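Local coordinates for putative hydantoin racemase (PDB 3QVL), which racemises allantoin and probably also interconverts the D and L forms of other 5-monosubstituted hydantoins, at residues Gly72-Leu83 against Ala90-Glu99. Residues are numbered along the deposited sequence; the frame is centred on the assembly and turned at random.
Sequences GHVIASFGDPGL and AQGPVIGIAE. Unlike the reference sequence in segment 72-83: S77 (reference Cys). With 5HY ([(4R)-2,5-dioxoimidazolidin-4-yl]acetic acid), chain C.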
ATOM      1  N   GLY A  72      17.877 -29.161   4.622  1.00 16.77           N
ATOM      2  CA  GLY A  72      17.222 -27.879   4.863  1.00 16.29           C
ATOM      3  C   GLY A  72      17.268 -27.441   6.314  1.00 15.93           C
ATOM      4  O   GLY A  72      17.698 -28.196   7.190  1.00 15.89           O
ATOM      5  N   HIS A  73      16.821 -26.212   6.562  1.00 15.55           N
ATOM      6  CA  HIS A  73      16.874 -25.618   7.895  1.00 15.15           C
ATOM      7  C   HIS A  73      15.559 -24.940   8.266  1.00 14.94           C
ATOM      8  O   HIS A  73      14.830 -24.451   7.399  1.00 14.90           O
ATOM      9  CB  HIS A  73      18.000 -24.583   7.992  1.00 15.16           C
ATOM     10  CG  HIS A  73      19.296 -25.026   7.388  1.00 15.05           C
ATOM     11  ND1 HIS A  73      20.352 -25.490   8.143  1.00 14.77           N
ATOM     12  CD2 HIS A  73      19.714 -25.053   6.100  1.00 14.96           C
ATOM     13  CE1 HIS A  73      21.363 -25.789   7.346  1.00 14.89           C
ATOM     14  NE2 HIS A  73      21.000 -25.538   6.101  1.00 14.90           N
ATOM     15  N   VAL A  74      15.274 -24.912   9.565  1.00 14.66           N
ATOM     16  CA  VAL A  74      14.126 -24.192  10.110  1.00 14.41           C
ATOM     17  C   VAL A  74      14.609 -23.223  11.192  1.00 14.31           C
ATOM     18  O   VAL A  74      15.357 -23.614  12.089  1.00 14.23           O
ATOM     19  CB  VAL A  74      13.066 -25.167  10.691  1.00 14.41           C
ATOM     20  CG1 VAL A  74      11.989 -24.414  11.465  1.00 14.21           C
ATOM     21  CG2 VAL A  74      12.431 -26.003   9.582  1.00 14.28           C
ATOM     22  N   ILE A  75      14.194 -21.961  11.091  1.00 14.17           N
ATOM     23  CA  ILE A  75      14.470 -20.969  12.135  1.00 14.14           C
ATOM     24  C   ILE A  75      13.255 -20.884  13.056  1.00 14.19           C
ATOM     25  O   ILE A  75      12.205 -20.354  12.676  1.00 14.08           O
ATOM     26  CB  ILE A  75      14.843 -19.588  11.546  1.00 14.10           C
ATOM     27  CG1 ILE A  75      16.132 -19.696  10.724  1.00 14.05           C
ATOM     28  CG2 ILE A  75      15.003 -18.547  12.656  1.00 14.10           C
ATOM     29  CD1 ILE A  75      16.494 -18.440   9.958  1.00 13.91           C
ATOM     30  N   ALA A  76      13.414 -21.410  14.269  1.00 14.29           N
ATOM     31  CA  ALA A  76      12.283 -21.694  15.151  1.00 14.44           C
ATOM     32  C   ALA A  76      11.957 -20.651  16.226  1.00 14.53           C
ATOM     33  O   ALA A  76      11.677 -20.997  17.379  1.00 14.53           O
ATOM     34  CB  ALA A  76      12.424 -23.088  15.764  1.00 14.44           C
ATOM     35  N   SER A  77      12.009 -19.381  15.829  0.62 14.58           N
ATOM     36  CA  SER A  77      11.534 -18.263  16.644  0.62 14.65           C
ATOM     37  C   SER A  77      10.613 -17.398  15.789  0.62 14.73           C
ATOM     38  O   SER A  77      10.874 -17.203  14.600  0.62 14.73           O
ATOM     39  CB  SER A  77      12.705 -17.433  17.165  0.62 14.65           C
ATOM     40  OG  SER A  77      12.258 -16.375  17.993  0.62 14.49           O
ATOM     41  N   PHE A  78       9.544 -16.880  16.393  1.00 14.84           N
ATOM     42  CA  PHE A  78       8.513 -16.142  15.644  1.00 14.95           C
ATOM     43  C   PHE A  78       8.934 -14.800  15.020  1.00 14.99           C
ATOM     44  O   PHE A  78       8.157 -14.177  14.296  1.00 15.25           O
ATOM     45  CB  PHE A  78       7.250 -15.977  16.497  1.00 14.99           C
ATOM     46  CG  PHE A  78       6.004 -15.728  15.693  1.00 15.14           C
ATOM     47  CD1 PHE A  78       5.425 -16.751  14.944  1.00 15.32           C
ATOM     48  CD2 PHE A  78       5.406 -14.472  15.686  1.00 15.43           C
ATOM     49  CE1 PHE A  78       4.271 -16.523  14.198  1.00 15.27           C
ATOM     50  CE2 PHE A  78       4.253 -14.235  14.942  1.00 15.54           C
ATOM     51  CZ  PHE A  78       3.686 -15.264  14.198  1.00 15.39           C
ATOM     52  N   GLY A  79      10.158 -14.360  15.289  1.00 14.93           N
ATOM     53  CA  GLY A  79      10.696 -13.182  14.620  1.00 14.60           C
ATOM     54  C   GLY A  79      11.500 -13.533  13.380  1.00 14.33           C
ATOM     55  O   GLY A  79      11.973 -12.642  12.671  1.00 14.36           O
ATOM     56  N   ASP A  80      11.643 -14.835  13.122  1.00 14.08           N
ATOM     57  CA  ASP A  80      12.483 -15.366  12.037  1.00 13.86           C
ATOM     58  C   ASP A  80      13.853 -14.674  11.945  1.00 13.70           C
ATOM     59  O   ASP A  80      14.248 -14.230  10.863  1.00 13.64           O
ATOM     60  CB  ASP A  80      11.750 -15.290  10.686  1.00 13.84           C
ATOM     61  CG  ASP A  80      10.463 -16.103  10.660  1.00 13.90           C
ATOM     62  OD1 ASP A  80      10.218 -16.895  11.595  1.00 13.64           O
ATOM     63  OD2 ASP A  80       9.692 -15.950   9.688  1.00 13.92           O
ATOM     64  N   PRO A  81      14.585 -14.586  13.077  1.00 13.59           N
ATOM     65  CA  PRO A  81      15.831 -13.818  13.090  1.00 13.48           C
ATOM     66  C   PRO A  81      16.898 -14.399  12.168  1.00 13.40           C
ATOM     67  O   PRO A  81      17.129 -15.613  12.162  1.00 13.33           O
ATOM     68  CB  PRO A  81      16.282 -13.900  14.555  1.00 13.47           C
ATOM     69  CG  PRO A  81      15.669 -15.137  15.070  1.00 13.55           C
ATOM     70  CD  PRO A  81      14.347 -15.252  14.370  1.00 13.58           C
ATOM     71  N   GLY A  82      17.521 -13.522  11.386  1.00 13.32           N
ATOM     72  CA  GLY A  82      18.594 -13.899  10.471  1.00 13.29           C
ATOM     73  C   GLY A  82      18.170 -14.769   9.302  1.00 13.22           C
ATOM     74  O   GLY A  82      18.987 -15.513   8.761  1.00 13.16           O
ATOM     75  N   LEU A  83      16.902 -14.668   8.902  1.00 13.16           N
ATOM     76  CA  LEU A  83      16.355 -15.517   7.838  1.00 13.10           C
ATOM     77  C   LEU A  83      17.103 -15.378   6.512  1.00 13.04           C
ATOM     78  O   LEU A  83      17.537 -16.378   5.935  1.00 13.01           O
ATOM     79  CB  LEU A  83      14.851 -15.266   7.639  1.00 13.14           C
ATOM     80  CG  LEU A  83      14.137 -16.090   6.555  1.00 13.29           C
ATOM     81  CD1 LEU A  83      14.087 -17.577   6.903  1.00 13.30           C
ATOM     82  CD2 LEU A  83      12.736 -15.553   6.304  1.00 13.48           C
ATOM     83  N   ALA A  90      23.412 -20.898   3.795  1.00 15.08           N
ATOM     84  CA  ALA A  90      22.994 -22.282   3.559  1.00 15.36           C
ATOM     85  C   ALA A  90      22.801 -22.599   2.078  1.00 15.56           C
ATOM     86  O   ALA A  90      22.498 -21.712   1.276  1.00 15.56           O
ATOM     87  CB  ALA A  90      21.722 -22.593   4.334  1.00 15.33           C
ATOM     88  N   GLN A  91      22.987 -23.870   1.730  1.00 15.80           N
ATOM     89  CA  GLN A  91      22.686 -24.362   0.389  1.00 16.11           C
ATOM     90  C   GLN A  91      21.230 -24.819   0.320  1.00 15.93           C
ATOM     91  O   GLN A  91      20.495 -24.434  -0.592  1.00 16.06           O
ATOM     92  CB  GLN A  91      23.631 -25.502  -0.006  1.00 16.31           C
ATOM     93  CG  GLN A  91      23.346 -26.090  -1.387  1.00 17.45           C
ATOM     94  CD  GLN A  91      24.490 -26.926  -1.933  1.00 18.90           C
ATOM     95  OE1 GLN A  91      25.249 -27.541  -1.181  1.00 19.84           O
ATOM     96  NE2 GLN A  91      24.615 -26.954  -3.255  1.00 19.69           N
ATOM     97  N   GLY A  92      20.825 -25.639   1.288  1.00 15.74           N
ATOM     98  CA  GLY A  92      19.438 -26.075   1.409  1.00 15.47           C
ATOM     99  C   GLY A  92      18.537 -24.928   1.832  1.00 15.26           C
ATOM    100  O   GLY A  92      19.020 -23.933   2.383  1.00 15.33           O
ATOM    101  N   PRO A  93      17.221 -25.052   1.576  1.00 15.05           N
ATOM    102  CA  PRO A  93      16.275 -23.989   1.918  1.00 14.84           C
ATOM    103  C   PRO A  93      16.194 -23.722   3.422  1.00 14.60           C
ATOM    104  O   PRO A  93      16.371 -24.638   4.229  1.00 14.52           O
ATOM    105  CB  PRO A  93      14.937 -24.529   1.404  1.00 14.85           C
ATOM    106  CG  PRO A  93      15.118 -26.004   1.334  1.00 15.00           C
ATOM    107  CD  PRO A  93      16.546 -26.202   0.947  1.00 15.04           C
ATOM    108  N   VAL A  94      15.947 -22.463   3.775  1.00 14.32           N
ATOM    109  CA  VAL A  94      15.772 -22.051   5.166  1.00 14.08           C
ATOM    110  C   VAL A  94      14.394 -21.413   5.316  1.00 13.92           C
ATOM    111  O   VAL A  94      14.080 -20.434   4.634  1.00 13.92           O
ATOM    112  CB  VAL A  94      16.864 -21.052   5.625  1.00 14.10           C
ATOM    113  CG1 VAL A  94      16.732 -20.764   7.114  1.00 14.08           C
ATOM    114  CG2 VAL A  94      18.259 -21.582   5.317  1.00 14.00           C
ATOM    115  N   ILE A  95      13.581 -21.975   6.207  1.00 13.73           N
ATOM    116  CA  ILE A  95      12.213 -21.503   6.422  1.00 13.58           C
ATOM    117  C   ILE A  95      12.024 -21.019   7.858  1.00 13.52           C
ATOM    118  O   ILE A  95      12.344 -21.732   8.811  1.00 13.43           O
ATOM    119  CB  ILE A  95      11.160 -22.606   6.088  1.00 13.59           C
ATOM    120  CG1 ILE A  95      11.405 -23.220   4.699  1.00 13.58           C
ATOM    121  CG2 ILE A  95       9.731 -22.066   6.217  1.00 13.58           C
ATOM    122  CD1 ILE A  95      11.302 -22.243   3.526  1.00 13.77           C
ATOM    123  N   GLY A  96      11.512 -19.799   8.003  1.00 13.46           N
ATOM    124  CA  GLY A  96      11.166 -19.259   9.315  1.00 13.42           C
ATOM    125  C   GLY A  96       9.805 -19.760   9.758  1.00 13.44           C
ATOM    126  O   GLY A  96       8.948 -20.061   8.922  1.00 13.41           O
ATOM    127  N   ILE A  97       9.597 -19.852  11.070  1.00 13.43           N
ATOM    128  CA  ILE A  97       8.327 -20.366  11.591  1.00 13.47           C
ATOM    129  C   ILE A  97       7.172 -19.364  11.492  1.00 13.54           C
ATOM    130  O   ILE A  97       6.024 -19.764  11.309  1.00 13.55           O
ATOM    131  CB  ILE A  97       8.438 -20.966  13.022  1.00 13.48           C
ATOM    132  CG1 ILE A  97       8.861 -19.912  14.050  1.00 13.51           C
ATOM    133  CG2 ILE A  97       9.372 -22.174  13.016  1.00 13.40           C
ATOM    134  CD1 ILE A  97       8.427 -20.242  15.471  1.00 13.65           C
ATOM    135  N   ALA A  98       7.478 -18.073  11.607  1.00 13.57           N
ATOM    136  CA  ALA A  98       6.478 -17.032  11.376  1.00 13.70           C
ATOM    137  C   ALA A  98       6.055 -17.058   9.913  1.00 13.79           C
ATOM    138  O   ALA A  98       4.863 -17.051   9.602  1.00 13.76           O
ATOM    139  CB  ALA A  98       7.021 -15.667  11.751  1.00 13.63           C
ATOM    140  N   GLU A  99       7.052 -17.107   9.032  1.00 13.94           N
ATOM    141  CA  GLU A  99       6.853 -17.219   7.591  1.00 14.19           C
ATOM    142  C   GLU A  99       5.935 -18.392   7.244  1.00 14.25           C
ATOM    143  O   GLU A  99       4.923 -18.214   6.564  1.00 14.15           O
ATOM    144  CB  GLU A  99       8.213 -17.371   6.899  1.00 14.24           C
ATOM    145  CG  GLU A  99       8.163 -17.561   5.387  1.00 14.66           C
ATOM    146  CD  GLU A  99       9.513 -17.936   4.799  1.00 15.03           C
ATOM    147  OE1 GLU A  99      10.309 -18.615   5.486  1.00 14.98           O
ATOM    148  OE2 GLU A  99       9.782 -17.554   3.642  1.00 15.25           O
TER
HETATM  149  C   5HY C   1       9.895 -17.211  19.882  1.00 19.01           C
HETATM  150  N   5HY C   1      10.842 -15.485  21.073  1.00 19.03           N
HETATM  151  O   5HY C   1       9.212 -17.883  19.112  1.00 18.88           O
HETATM  152  CA  5HY C   1       9.846 -15.694  20.015  1.00 19.06           C
HETATM  153  CB  5HY C   1       8.448 -15.173  20.415  1.00 19.13           C
HETATM  154  CG  5HY C   1       7.769 -15.882  21.598  1.00 19.38           C
HETATM  155  OAB 5HY C   1      12.246 -16.824  22.232  1.00 18.91           O
HETATM  156  NAF 5HY C   1      10.818 -17.694  20.710  1.00 18.97           N
HETATM  157  CAI 5HY C   1      11.364 -16.676  21.387  1.00 19.04           C
HETATM  158  OD1 5HY C   1       6.749 -15.329  22.058  1.00 19.89           O
HETATM  159  OD2 5HY C   1       8.255 -16.956  22.014  1.00 19.85           O
HETATM  160  O   HOH W   1      22.536 -25.886   3.767  1.00 15.71           O
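D80 reaches across to the start of helix 97-108, just where the beta-alpha-beta unit of strand 72-75, helix 83-89 and strand 94-96 ends. With CG beside its own backbone N (chi1 -61°), its carboxylate faces the first turn: OD1 accepts from A98 N at 3.0 Å and OD2 from E99 N at 3.0 Å, each through the syn lone pair. An acid suits this helix N-terminus, whose dipole would favour its negative charge; Y132 gives OD2 a second partner. D80 CG lies 3.5 Å from G96 CA, an approach open to it because glycine has no side chain there. Earlier in both segments, strands 72-75 and 94-96 run parallel, laced by alternating backbone bonds, from H73 N to P93 O through to I97 N on I75 O. V94 spreads its two branches on one sheet face, CG1 to I75 CD1 and CG2 to H73 CD2, a beta-branched residue fitting a buried strand. The H73 ring also meets A90 CB through NE2, 3.5 Å away, while Q5 holds ND1 and a water joins NE2 to G92 N. I97 lays CD1 against the carbonyl carbons of A76 and S77 (3.6 Å from each), in the same loop whose F78 N hydrogen-bonds to the hydantoin ligand's O. The small A98 lets the F78 ring close in: A98 CB sits over one face of that ring, a CH-pi contact 3.9 Å from the F78 ring centroid and 18° off its normal.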